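Local coordinates for suppressor of fused homolog (Drosophila melanogaster, PDB 6LPH), which probably binds and sequesters a DNA-binding transcription factor, and is represented here by its N-terminal part in complex with a peptide of the kinase Fused, at residues His71-Ile75 / Gln126-Pro132; Leu104-Leu108 / Trp131-Leu136; Val28-Gln32 / Met57-Pro61. All blocks are in the same frame, centred on the assembly; numbering follows the deposited sequence.

Overall arrangement
All three contacts are built on one mixed sheet, using its neighbouring strands 54-60, 71-77 and 97-109. Contact 3 closes before the other two open along the chain, whereas contacts 1 and 2 interleave: strands 71-77 and 97-109 come first in sequence, and the segment running into helix 131-146 follows and packs on both. Contacts 1 and 2 share Trp-131 and Pro-132, and their centres are about 8 Å apart. Contact 3, centred about 11 Å from contact 1 and about 16 Å from contact 2, fastens the turn after helix 16-28 to strand 54-60. Tyr-29 bonded to His-73 links it to contact 1. Thus elements distant in sequence converge on the sheet of this N-terminal part.

Contact 1: His71-Ile75 / Gln126-Pro132; sequences HWHYI and QRPPTWP
Trp-72 lies flat beneath two consecutive prolines, while Tyr-74, two residues on along the strand, meets Pro-129 and Pro-132, where the loop enters helix 131-146. Pro-128 stands over the benzene half of the indole, its CA 3.6 Å from the centroid of the six-membered ring and almost exactly on the ring normal. Pro-129 covers the pyrrole half: its CD is 3.4 Å from the centroid of the five-membered ring. Both come over the same face, and both proline side chains cross the indole at about a right angle. At the far rim Gln-126 CG meets Trp-72 CH2 edge-on at 3.3 Å, with the amide turned nearly perpendicular to the ring. The polar ends of these two side chains have other partners, Glu-114 for Trp-72 NE1 and Lys-110 for Gln-126 OE1. An alanine in place of Trp-72 would probably open a gap beneath Pro-128 and Pro-129 and leave Glu-114 without its indole donor. Tyr-74 has its CG opposite the carbonyl carbon (chi1 -62°), which sends the ring out toward the loop. Tyr-74 OH donates to Pro-129 O at 2.6 Å, meeting the carbonyl at a C=O...O angle of 131° and tilted 28° out of its plane. This bond fixes the far end of the phenol, and Pro-132 CB lies 3.7 Å from the ring centroid, over one face. Strand 71-77 runs between strands 54-60 and 97-109, and the segment that leads from helix 112-120 into helix 131-146 is laid across it. Met-57 of strand 54-60 touches both Tyr-74 and Pro-128, and Thr-130 is hydrogen-bonded to the bound peptide.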
# COMPACT_ATOMS: atom_id res chain seq x y z
N HIS A 71 -1.16 -9.40 -9.39
CA HIS A 71 -1.61 -8.72 -8.20
C HIS A 71 -2.10 -7.33 -8.49
O HIS A 71 -1.94 -6.81 -9.62
CB HIS A 71 -0.52 -8.73 -7.13
CG HIS A 71 0.72 -7.92 -7.48
ND1 HIS A 71 1.78 -8.44 -8.16
CD2 HIS A 71 1.08 -6.62 -7.15
CE1 HIS A 71 2.75 -7.51 -8.29
NE2 HIS A 71 2.31 -6.39 -7.68
N TRP A 72 -2.71 -6.73 -7.48
CA TRP A 72 -3.14 -5.35 -7.50
C TRP A 72 -2.11 -4.50 -6.79
O TRP A 72 -1.66 -4.87 -5.70
CB TRP A 72 -4.44 -5.26 -6.75
CG TRP A 72 -5.55 -6.15 -7.29
CD1 TRP A 72 -6.17 -7.22 -6.65
CD2 TRP A 72 -6.20 -6.03 -8.57
NE1 TRP A 72 -7.17 -7.76 -7.45
CE2 TRP A 72 -7.23 -7.10 -8.62
CE3 TRP A 72 -6.06 -5.20 -9.66
CZ2 TRP A 72 -8.04 -7.28 -9.72
CZ3 TRP A 72 -6.90 -5.41 -10.77
CH2 TRP A 72 -7.86 -6.41 -10.79
N HIS A 73 -1.73 -3.35 -7.36
CA HIS A 73 -0.66 -2.49 -6.78
C HIS A 73 -1.28 -1.13 -6.43
O HIS A 73 -1.86 -0.45 -7.31
CB HIS A 73 0.45 -2.34 -7.79
CG HIS A 73 1.69 -1.61 -7.31
ND1 HIS A 73 2.60 -1.10 -8.18
CD2 HIS A 73 2.17 -1.32 -6.03
CE1 HIS A 73 3.62 -0.52 -7.51
NE2 HIS A 73 3.39 -0.67 -6.19
N TYR A 74 -1.23 -0.78 -5.15
CA TYR A 74 -1.83 0.46 -4.66
C TYR A 74 -0.75 1.48 -4.33
O TYR A 74 0.25 1.10 -3.73
CB TYR A 74 -2.59 0.17 -3.37
CG TYR A 74 -3.72 -0.82 -3.63
CD1 TYR A 74 -3.46 -2.19 -3.66
CD2 TYR A 74 -5.00 -0.38 -3.90
CE1 TYR A 74 -4.53 -3.12 -3.89
CE2 TYR A 74 -6.08 -1.30 -4.11
CZ TYR A 74 -5.80 -2.67 -4.13
OH TYR A 74 -6.80 -3.59 -4.39
N ILE A 75 -0.95 2.75 -4.71
CA ILE A 75 0.06 3.83 -4.40
C ILE A 75 -0.66 5.07 -3.85
O ILE A 75 -1.61 5.56 -4.47
CB ILE A 75 0.94 4.21 -5.60
CG1 ILE A 75 1.62 2.97 -6.19
CG2 ILE A 75 2.03 5.24 -5.18
CD1 ILE A 75 0.91 2.41 -7.39
N GLN A 126 -12.00 -6.46 -14.89
CA GLN A 126 -12.18 -6.67 -13.44
C GLN A 126 -11.69 -5.47 -12.58
O GLN A 126 -10.60 -4.95 -12.78
CB GLN A 126 -11.55 -8.01 -13.01
CG GLN A 126 -10.08 -7.96 -12.63
CD GLN A 126 -9.16 -8.90 -13.43
OE1 GLN A 126 -7.94 -9.03 -13.14
NE2 GLN A 126 -9.74 -9.55 -14.46
N ARG A 127 -12.50 -5.03 -11.64
CA ARG A 127 -12.18 -3.89 -10.76
C ARG A 127 -11.27 -4.35 -9.60
O ARG A 127 -11.51 -5.39 -9.02
CB ARG A 127 -13.50 -3.30 -10.25
CG ARG A 127 -13.42 -1.95 -9.54
CD ARG A 127 -14.56 -1.09 -10.03
NE ARG A 127 -14.60 -1.14 -11.49
CZ ARG A 127 -15.60 -0.74 -12.26
NH1 ARG A 127 -16.70 -0.23 -11.71
NH2 ARG A 127 -15.49 -0.85 -13.57
N PRO A 128 -10.20 -3.60 -9.27
CA PRO A 128 -9.41 -3.97 -8.09
C PRO A 128 -10.25 -3.81 -6.83
O PRO A 128 -11.13 -2.95 -6.80
CB PRO A 128 -8.30 -2.90 -8.05
CG PRO A 128 -8.30 -2.26 -9.41
CD PRO A 128 -9.71 -2.36 -9.91
N PRO A 129 -9.98 -4.62 -5.78
CA PRO A 129 -10.61 -4.36 -4.48
C PRO A 129 -10.23 -2.97 -3.99
O PRO A 129 -9.11 -2.50 -4.27
CB PRO A 129 -10.01 -5.42 -3.57
CG PRO A 129 -9.41 -6.44 -4.45
CD PRO A 129 -9.01 -5.73 -5.71
N THR A 130 -11.14 -2.31 -3.29
CA THR A 130 -10.88 -0.95 -2.84
C THR A 130 -10.63 -0.91 -1.35
O THR A 130 -10.21 0.10 -0.81
CB THR A 130 -12.02 0.04 -3.21
OG1 THR A 130 -13.27 -0.47 -2.73
CG2 THR A 130 -12.12 0.26 -4.72
N TRP A 131 -10.84 -2.03 -0.67
CA TRP A 131 -10.56 -2.07 0.77
C TRP A 131 -9.14 -1.63 1.16
O TRP A 131 -8.98 -1.05 2.24
CB TRP A 131 -11.01 -3.39 1.43
CG TRP A 131 -10.14 -4.58 1.05
CD1 TRP A 131 -10.43 -5.58 0.13
CD2 TRP A 131 -8.80 -4.92 1.57
NE1 TRP A 131 -9.40 -6.49 0.05
CE2 TRP A 131 -8.39 -6.15 0.89
CE3 TRP A 131 -7.93 -4.34 2.50
CZ2 TRP A 131 -7.17 -6.77 1.15
CZ3 TRP A 131 -6.70 -4.97 2.76
CH2 TRP A 131 -6.32 -6.14 2.09
N PRO A 132 -8.11 -1.87 0.31
CA PRO A 132 -6.77 -1.42 0.72
C PRO A 132 -6.64 0.10 0.86
O PRO A 132 -5.75 0.58 1.57
CB PRO A 132 -5.85 -2.00 -0.38
CG PRO A 132 -6.61 -3.27 -0.77
CD PRO A 132 -8.00 -2.73 -0.88

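Contact 2: Leu104-Leu108 / Trp131-Leu136; sequences LTFRL and WPANLL
Leu-136 N donates to Pro-132 O over 2.9 Å, a helical bond joining two residues of the first turns of helix 131-146 that both lean on strand 104-108, Leu-136 against Leu-104 and Pro-132 against Phe-106. Everything that crosses between the segments is apolar or van der Waals contact. Leu-104 meets Leu-136 at two points: its CB lies 4.0 Å from Leu-136 CD2, and its CD1 methyl rests 3.6 Å from the Leu-136 carbonyl O. In the middle, Phe-106 projects with CG trans to the backbone N (chi1 179°), a torsion that carries the ring along the strand toward Pro-132 and Trp-131. Its CD2 touches Pro-132 CB at 3.7 Å, and CE2 comes within 3.8 Å of Trp-131 CH2. The two aromatic rings are steeply inclined, their planes 67° apart, and meet obliquely through these rim carbons. Leu-135 CD2 lies over one face of the phenyl ring as a looser neighbour. Trp-131 holds its CG between the backbone N and the carbonyl carbon, a torsion that folds the indole back over Pro-132, whose CG sits above the ring centre. From the strand, Leu-108 extends to meet the indole, its CD2 3.6 Å from Trp-131 CZ2, and the same methyl also touches Pro-132 CG. Trp-131 packs in addition on a polar side chain of the bound peptide. Thr-105 and Arg-107, alternating with these residues, bond to Asp-178 instead. The short axes pass 9.7 Å apart and run roughly antiparallel, at 145°. This is the layered packing of an alpha/beta fold, with alternate residues of a strand meeting residues one helical turn apart on a covering helix.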
# COMPACT_ATOMS: atom_id res chain seq x y z
N LEU A 104 2.94 5.45 0.71
CA LEU A 104 2.66 4.05 0.96
C LEU A 104 2.34 3.31 -0.34
O LEU A 104 1.61 3.84 -1.21
CB LEU A 104 1.45 3.93 1.87
CG LEU A 104 1.65 4.54 3.28
CD1 LEU A 104 0.33 4.57 4.04
CD2 LEU A 104 2.71 3.76 4.06
N THR A 105 2.87 2.09 -0.47
CA THR A 105 2.40 1.17 -1.50
C THR A 105 1.93 -0.18 -0.90
O THR A 105 2.24 -0.49 0.27
CB THR A 105 3.40 0.94 -2.64
OG1 THR A 105 4.41 0.02 -2.23
CG2 THR A 105 4.10 2.28 -3.09
N PHE A 106 1.19 -0.95 -1.68
CA PHE A 106 0.72 -2.25 -1.18
C PHE A 106 0.52 -3.15 -2.40
O PHE A 106 0.08 -2.68 -3.45
CB PHE A 106 -0.56 -2.03 -0.38
CG PHE A 106 -1.18 -3.30 0.19
CD1 PHE A 106 -0.47 -4.13 1.08
CD2 PHE A 106 -2.50 -3.62 -0.10
CE1 PHE A 106 -1.04 -5.26 1.65
CE2 PHE A 106 -3.11 -4.77 0.49
CZ PHE A 106 -2.37 -5.59 1.35
N ARG A 107 0.93 -4.41 -2.28
CA ARG A 107 0.74 -5.38 -3.37
C ARG A 107 -0.17 -6.49 -2.89
O ARG A 107 0.14 -7.21 -1.91
CB ARG A 107 2.06 -5.94 -3.87
CG ARG A 107 2.94 -4.82 -4.50
CD ARG A 107 4.24 -5.37 -5.03
NE ARG A 107 5.12 -4.28 -5.49
CZ ARG A 107 5.06 -3.73 -6.70
NH1 ARG A 107 4.18 -4.20 -7.62
NH2 ARG A 107 5.91 -2.75 -7.04
N LEU A 108 -1.28 -6.64 -3.57
CA LEU A 108 -2.30 -7.58 -3.09
C LEU A 108 -2.59 -8.72 -4.09
O LEU A 108 -3.04 -8.47 -5.21
CB LEU A 108 -3.56 -6.80 -2.73
CG LEU A 108 -4.81 -7.67 -2.42
CD1 LEU A 108 -4.60 -8.49 -1.15
CD2 LEU A 108 -6.05 -6.78 -2.30
N TRP A 131 -10.84 -2.03 -0.67
CA TRP A 131 -10.56 -2.07 0.77
C TRP A 131 -9.14 -1.63 1.16
O TRP A 131 -8.98 -1.05 2.24
CB TRP A 131 -11.01 -3.39 1.43
CG TRP A 131 -10.14 -4.58 1.05
CD1 TRP A 131 -10.43 -5.58 0.13
CD2 TRP A 131 -8.80 -4.92 1.57
NE1 TRP A 131 -9.40 -6.49 0.05
CE2 TRP A 131 -8.39 -6.15 0.89
CE3 TRP A 131 -7.93 -4.34 2.50
CZ2 TRP A 131 -7.17 -6.77 1.15
CZ3 TRP A 131 -6.70 -4.97 2.76
CH2 TRP A 131 -6.32 -6.14 2.09
N PRO A 132 -8.11 -1.87 0.31
CA PRO A 132 -6.77 -1.42 0.72
C PRO A 132 -6.64 0.10 0.86
O PRO A 132 -5.75 0.58 1.57
CB PRO A 132 -5.85 -2.00 -0.38
CG PRO A 132 -6.61 -3.27 -0.77
CD PRO A 132 -8.00 -2.73 -0.88
N ALA A 133 -7.52 0.86 0.20
CA ALA A 133 -7.55 2.31 0.35
C ALA A 133 -7.82 2.77 1.79
O ALA A 133 -7.15 3.68 2.25
CB ALA A 133 -8.54 2.95 -0.63
N ASN A 134 -8.81 2.14 2.46
CA ASN A 134 -9.04 2.32 3.91
C ASN A 134 -7.82 2.01 4.73
O ASN A 134 -7.54 2.70 5.69
CB ASN A 134 -10.08 1.34 4.45
CG ASN A 134 -11.48 1.67 4.02
OD1 ASN A 134 -12.33 0.78 3.98
ND2 ASN A 134 -11.74 2.93 3.71
N LEU A 135 -7.14 0.91 4.39
CA LEU A 135 -5.97 0.49 5.12
C LEU A 135 -4.88 1.58 5.01
O LEU A 135 -4.32 2.01 6.04
CB LEU A 135 -5.44 -0.86 4.57
CG LEU A 135 -4.09 -1.29 5.17
CD1 LEU A 135 -4.19 -1.59 6.65
CD2 LEU A 135 -3.49 -2.48 4.40
N LEU A 136 -4.62 2.06 3.78
CA LEU A 136 -3.62 3.10 3.60
C LEU A 136 -4.02 4.42 4.25
O LEU A 136 -3.17 5.08 4.81
CB LEU A 136 -3.26 3.33 2.11
CG LEU A 136 -2.80 2.08 1.34
CD1 LEU A 136 -2.39 2.41 -0.09
CD2 LEU A 136 -1.65 1.41 2.08

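Contact 3: Val28-Gln32 / Met57-Pro61; sequences VYPNQ and MYNYP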
# COMPACT_ATOMS: atom_id res chain seq x y z
N VAL A 28 6.76 3.52 -15.14
CA VAL A 28 6.72 2.17 -14.62
C VAL A 28 5.52 1.44 -15.25
O VAL A 28 5.57 0.24 -15.52
CB VAL A 28 6.66 2.20 -13.07
CG1 VAL A 28 6.33 0.81 -12.48
CG2 VAL A 28 7.98 2.66 -12.51
N TYR A 29 4.44 2.16 -15.52
CA TYR A 29 3.22 1.56 -16.07
C TYR A 29 2.83 2.30 -17.34
O TYR A 29 1.77 2.94 -17.37
CB TYR A 29 2.07 1.67 -15.05
CG TYR A 29 2.12 0.67 -13.90
CD1 TYR A 29 2.46 1.09 -12.59
CD2 TYR A 29 1.79 -0.67 -14.11
CE1 TYR A 29 2.49 0.18 -11.55
CE2 TYR A 29 1.83 -1.59 -13.07
CZ TYR A 29 2.18 -1.15 -11.79
OH TYR A 29 2.21 -2.04 -10.74
N PRO A 30 3.67 2.23 -18.40
CA PRO A 30 3.36 2.97 -19.63
C PRO A 30 2.05 2.51 -20.29
O PRO A 30 1.37 3.30 -20.94
CB PRO A 30 4.55 2.65 -20.55
CG PRO A 30 5.16 1.40 -19.99
CD PRO A 30 4.92 1.45 -18.51
N ASN A 31 1.67 1.26 -20.07
CA ASN A 31 0.41 0.75 -20.66
C ASN A 31 -0.84 0.87 -19.80
O ASN A 31 -1.90 0.35 -20.16
CB ASN A 31 0.61 -0.67 -21.16
CG ASN A 31 1.79 -0.77 -22.09
OD1 ASN A 31 1.87 -0.01 -23.06
ND2 ASN A 31 2.73 -1.64 -21.79
N GLN A 32 -0.70 1.57 -18.67
CA GLN A 32 -1.84 1.97 -17.85
C GLN A 32 -1.80 3.48 -17.58
O GLN A 32 -1.56 3.90 -16.44
CB GLN A 32 -1.89 1.16 -16.54
CG GLN A 32 -2.29 -0.28 -16.76
CD GLN A 32 -2.25 -1.14 -15.50
OE1 GLN A 32 -3.11 -1.02 -14.65
NE2 GLN A 32 -1.24 -2.01 -15.39
N MET A 57 -4.62 2.68 -8.31
CA MET A 57 -4.68 1.20 -8.29
C MET A 57 -4.27 0.68 -9.65
O MET A 57 -4.83 1.11 -10.66
CB MET A 57 -6.12 0.76 -7.96
CG MET A 57 -6.68 1.45 -6.71
SD MET A 57 -8.25 0.68 -6.19
CE MET A 57 -9.34 1.42 -7.39
N TYR A 58 -3.27 -0.21 -9.69
CA TYR A 58 -2.81 -0.76 -10.95
C TYR A 58 -2.93 -2.28 -10.93
O TYR A 58 -2.85 -2.89 -9.87
CB TYR A 58 -1.34 -0.40 -11.20
CG TYR A 58 -1.08 1.04 -11.54
CD1 TYR A 58 -0.77 1.99 -10.53
CD2 TYR A 58 -1.15 1.48 -12.86
CE1 TYR A 58 -0.54 3.32 -10.85
CE2 TYR A 58 -0.88 2.81 -13.19
CZ TYR A 58 -0.58 3.72 -12.20
OH TYR A 58 -0.35 5.04 -12.54
N ASN A 59 -3.10 -2.87 -12.11
CA ASN A 59 -2.94 -4.31 -12.28
C ASN A 59 -1.51 -4.61 -12.64
O ASN A 59 -0.96 -3.96 -13.54
CB ASN A 59 -3.82 -4.84 -13.42
CG ASN A 59 -3.72 -6.35 -13.57
OD1 ASN A 59 -4.13 -7.08 -12.69
ND2 ASN A 59 -3.16 -6.82 -14.67
N TYR A 60 -0.92 -5.58 -11.96
CA TYR A 60 0.40 -6.07 -12.37
C TYR A 60 0.28 -7.54 -12.81
O TYR A 60 -0.02 -8.39 -11.97
CB TYR A 60 1.47 -5.90 -11.26
CG TYR A 60 2.84 -6.20 -11.83
CD1 TYR A 60 3.46 -7.44 -11.63
CD2 TYR A 60 3.50 -5.23 -12.64
CE1 TYR A 60 4.72 -7.71 -12.22
CE2 TYR A 60 4.74 -5.51 -13.23
CZ TYR A 60 5.34 -6.74 -13.02
OH TYR A 60 6.57 -7.01 -13.60
N PRO A 61 0.52 -7.84 -14.11
CA PRO A 61 0.33 -9.21 -14.59
C PRO A 61 1.24 -10.25 -13.95
O PRO A 61 0.89 -11.44 -13.93
CB PRO A 61 0.64 -9.09 -16.12
CG PRO A 61 0.38 -7.65 -16.45
CD PRO A 61 0.86 -6.91 -15.21
O HOH W 1 0.16 5.43 -15.08
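Gln-32 reaches along one side of Tyr-58 to grip the backbone of Asn-59. Its CB lies 3.8 Å from Tyr-58 CD2, and the chain then runs out extended (chi2 176°), which leaves CD 3.9 Å from the same ring carbon. At the tip, OE1 also passes Tyr-58 CD2 and accepts from Asn-59 N at 3.1 Å, the donor lying in the carbonyl plane on a lone pair, and NE2 donates to Asn-59 O at 2.7 Å, nearly in its own amide plane. Gln-32 O accepts a hydrogen bond from a water that is also hydrogen-bonded to Tyr-58 OH, so the main chain of the same residue is tied to the far end of the tyrosine. Tyr-29, which opens the type I turn ending at Gln-32, lies over one face of Tyr-58 in an offset stack, with centroids 4.1 Å apart and planes only 5° from parallel. Its hydroxyl goes on to His-73 ND1 of the adjoining strand. Met-57 pairs with Leu-36 of strand 36-40, and two residues farther along the Gln-32 amide takes both backbone groups of Asn-59, much as a neighbouring strand would. Donor matched to acceptor at both points implies a fixed orientation for this amide.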